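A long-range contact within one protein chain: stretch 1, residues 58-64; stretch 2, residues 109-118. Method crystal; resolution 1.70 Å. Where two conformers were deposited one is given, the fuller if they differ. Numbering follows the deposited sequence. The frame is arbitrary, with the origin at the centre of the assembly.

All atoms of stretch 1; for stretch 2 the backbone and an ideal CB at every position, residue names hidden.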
# COMPACT_ATOMS: atom_id res chain seq x y z
N TRP A 58 2.01 -12.30 -12.73
CA TRP A 58 2.75 -11.26 -13.42
C TRP A 58 1.83 -10.52 -14.37
O TRP A 58 1.21 -11.15 -15.22
CB TRP A 58 3.93 -11.85 -14.20
CG TRP A 58 4.87 -10.80 -14.63
CD1 TRP A 58 4.89 -10.15 -15.85
CD2 TRP A 58 5.94 -10.26 -13.87
NE1 TRP A 58 5.91 -9.22 -15.86
CE2 TRP A 58 6.56 -9.26 -14.65
CE3 TRP A 58 6.41 -10.48 -12.58
CZ2 TRP A 58 7.63 -8.52 -14.18
CZ3 TRP A 58 7.49 -9.77 -12.12
CH2 TRP A 58 8.08 -8.78 -12.91
N GLY A 59 1.76 -9.18 -14.26
CA GLY A 59 0.92 -8.38 -15.11
C GLY A 59 1.68 -7.86 -16.32
O GLY A 59 1.45 -8.33 -17.44
N THR A 60 2.60 -6.91 -16.10
CA THR A 60 3.36 -6.36 -17.22
C THR A 60 4.68 -5.78 -16.71
O THR A 60 4.92 -5.68 -15.51
CB THR A 60 2.52 -5.31 -17.98
OG1 THR A 60 3.07 -5.11 -19.28
CG2 THR A 60 2.45 -3.95 -17.25
N ASN A 61 5.56 -5.43 -17.65
CA ASN A 61 6.89 -4.94 -17.34
C ASN A 61 7.13 -3.80 -18.32
O ASN A 61 7.28 -4.06 -19.52
CB ASN A 61 7.96 -6.05 -17.48
CG ASN A 61 9.37 -5.59 -17.10
OD1 ASN A 61 9.66 -4.39 -16.99
ND2 ASN A 61 10.26 -6.56 -16.88
N THR A 62 7.14 -2.57 -17.85
CA THR A 62 7.43 -1.43 -18.73
C THR A 62 8.85 -0.92 -18.56
O THR A 62 9.23 0.06 -19.21
CB THR A 62 6.45 -0.29 -18.50
OG1 THR A 62 6.68 0.26 -17.21
CG2 THR A 62 4.99 -0.75 -18.67
N ALA A 63 9.66 -1.57 -17.73
CA ALA A 63 11.00 -1.10 -17.43
C ALA A 63 12.10 -1.81 -18.21
O ALA A 63 13.06 -1.17 -18.61
CB ALA A 63 11.34 -1.26 -15.93
N ASP A 64 12.04 -3.13 -18.35
CA ASP A 64 13.11 -3.87 -19.02
C ASP A 64 12.56 -5.20 -19.51
O ASP A 64 11.34 -5.36 -19.67
CB ASP A 64 14.33 -4.03 -18.08
CG ASP A 64 14.00 -4.76 -16.78
OD1 ASP A 64 13.12 -5.64 -16.78
OD2 ASP A 64 14.66 -4.49 -15.75
N UNK A 109 7.31 8.33 -17.87
CA UNK A 109 6.48 7.72 -18.90
C UNK A 109 6.35 6.20 -18.70
O UNK A 109 5.27 5.64 -18.94
CB UNK A 109 7.06 8.02 -20.28
N UNK A 110 7.41 5.53 -18.20
CA UNK A 110 7.31 4.08 -17.93
C UNK A 110 6.31 3.79 -16.82
O UNK A 110 5.57 2.79 -16.86
CB UNK A 110 8.68 3.51 -17.55
N UNK A 111 6.33 4.62 -15.77
CA UNK A 111 5.37 4.45 -14.67
C UNK A 111 3.95 4.64 -15.18
O UNK A 111 3.04 3.86 -14.86
CB UNK A 111 5.66 5.43 -13.54
N UNK A 112 3.73 5.72 -15.95
CA UNK A 112 2.38 5.99 -16.42
C UNK A 112 1.89 4.87 -17.32
O UNK A 112 0.72 4.48 -17.26
CB UNK A 112 2.33 7.33 -17.16
N UNK A 113 2.78 4.33 -18.17
CA UNK A 113 2.42 3.19 -19.02
C UNK A 113 1.97 1.99 -18.18
O UNK A 113 1.01 1.29 -18.54
CB UNK A 113 3.60 2.79 -19.90
N UNK A 114 2.62 1.76 -17.03
CA UNK A 114 2.18 0.66 -16.17
C UNK A 114 0.82 0.92 -15.53
O UNK A 114 -0.03 0.02 -15.43
CB UNK A 114 3.22 0.41 -15.08
N UNK A 115 0.59 2.18 -15.11
CA UNK A 115 -0.71 2.55 -14.55
C UNK A 115 -1.82 2.35 -15.56
O UNK A 115 -2.90 1.82 -15.23
CB UNK A 115 -0.70 4.00 -14.07
N UNK A 116 -1.57 2.80 -16.80
CA UNK A 116 -2.54 2.64 -17.87
C UNK A 116 -2.84 1.17 -18.14
O UNK A 116 -4.01 0.78 -18.34
CB UNK A 116 -2.03 3.32 -19.15
N UNK A 117 -1.80 0.33 -18.17
CA UNK A 117 -2.01 -1.11 -18.36
C UNK A 117 -2.91 -1.67 -17.28
O UNK A 117 -3.84 -2.46 -17.56
CB UNK A 117 -0.67 -1.86 -18.37
N UNK A 118 -2.68 -1.27 -16.03
CA UNK A 118 -3.45 -1.83 -14.93
C UNK A 118 -4.93 -1.43 -15.01
O UNK A 118 -5.82 -2.24 -14.69
CB UNK A 118 -2.85 -1.38 -13.59

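Stretch 2 is helical throughout, with phi near -60° and psi near -40° at every position, so the side chains that meet stretch 1 recur on one side of the helix.

At position 109 the ideal CB has nothing of stretch 1 within 5.5 Å, and the contact leaves the choice wide; the residue is S109.

Position 110 points toward stretch 1, its ideal CB 3.8 Å from T62 OG1 and 5.2 Å from A63 CA. Its carbonyl is already engaged: T62 OG1 donates a hydrogen bond to the O of residue 110 at 2.8 Å. A flexible chain, polar or aliphatic, could extend along the loop past A63. The residue is Q110, with chi1 m and chi2 t, and its extended chain runs beside A63, covering the loop by packing.

Positions 111 and 112 turn their CA-to-CB bonds away, so stretch 1 does not discriminate there; V111 and I112 make no contact with it.

Position 113 points toward T62, with the ideal CB 4.0 Å from T62 CG2. A small residue would suffice for a methyl contact. It is A113, whose CB packs against T62 CG2 at 4.0 Å.

At 114 the CB direction is sideways, and an ideal CB would lie 4.1 Å from T62 OG1 and 4.9 Å from T60 CG2. Glycine or another small residue would fit easily. The residue is G114, which meets stretch 1 through its backbone: its N is 3.8 Å from T62 CG2, and it also donates to Q110 O, which thus accepts from both G114 N and T62 OG1.

Positions 115 and 116 are out of reach of stretch 1 and unconstrained by it; they are M115 and D116.

Position 117 has its CB pointing toward stretch 1, 3.9 Å from T60 CG2, and beyond it G59 has no side chain, leaving room for a broad, flat group along the strand; an aromatic or a long aliphatic chain would suit. The residue is W117, chi1 t and chi2 95°. T60 sits over a face of its indole in a CH-pi contact, CB lying 3.7 Å from the centroid of the five-membered ring of W117 and 5° off the normal. Further along, W117 CH2 reaches 3.3 Å from G59 CA. An ideal CB on G59 would lie 2.8 Å from W117 CH2, a clash, so the ring uses the space that glycine leaves.

Position 118 is directed sideways, with no stretch 1 atom near its CB; it is A118.

Stretch 2 (109-118) SQVIAGMDWA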
# COMPACT_ATOMS: atom_id res chain seq x y z
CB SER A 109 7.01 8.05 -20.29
OG SER A 109 8.22 7.36 -20.50
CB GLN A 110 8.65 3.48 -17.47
CG GLN A 110 9.85 3.69 -18.33
CD GLN A 110 11.10 3.06 -17.74
OE1 GLN A 110 11.18 2.74 -16.53
NE2 GLN A 110 12.09 2.83 -18.60
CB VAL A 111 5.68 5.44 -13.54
CG1 VAL A 111 4.59 5.37 -12.45
CG2 VAL A 111 7.04 5.16 -12.95
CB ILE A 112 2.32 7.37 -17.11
CG1 ILE A 112 2.58 8.45 -16.07
CG2 ILE A 112 0.96 7.58 -17.83
CD1 ILE A 112 2.73 9.82 -16.63
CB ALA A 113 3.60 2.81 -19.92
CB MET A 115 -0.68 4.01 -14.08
CG MET A 115 0.38 4.26 -13.02
SD MET A 115 0.66 6.00 -12.71
CE MET A 115 -0.91 6.44 -12.02
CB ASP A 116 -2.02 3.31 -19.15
CG ASP A 116 -2.15 4.84 -19.13
OD1 ASP A 116 -2.72 5.42 -18.17
OD2 ASP A 116 -1.66 5.45 -20.09
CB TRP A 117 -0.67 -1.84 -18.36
CG TRP A 117 -0.84 -3.31 -18.54
CD1 TRP A 117 -0.78 -4.01 -19.71
CD2 TRP A 117 -1.15 -4.27 -17.51
NE1 TRP A 117 -1.04 -5.36 -19.48
CE2 TRP A 117 -1.26 -5.54 -18.13
CE3 TRP A 117 -1.33 -4.18 -16.13
CZ2 TRP A 117 -1.56 -6.70 -17.41
CZ3 TRP A 117 -1.62 -5.36 -15.41
CH2 TRP A 117 -1.73 -6.59 -16.05
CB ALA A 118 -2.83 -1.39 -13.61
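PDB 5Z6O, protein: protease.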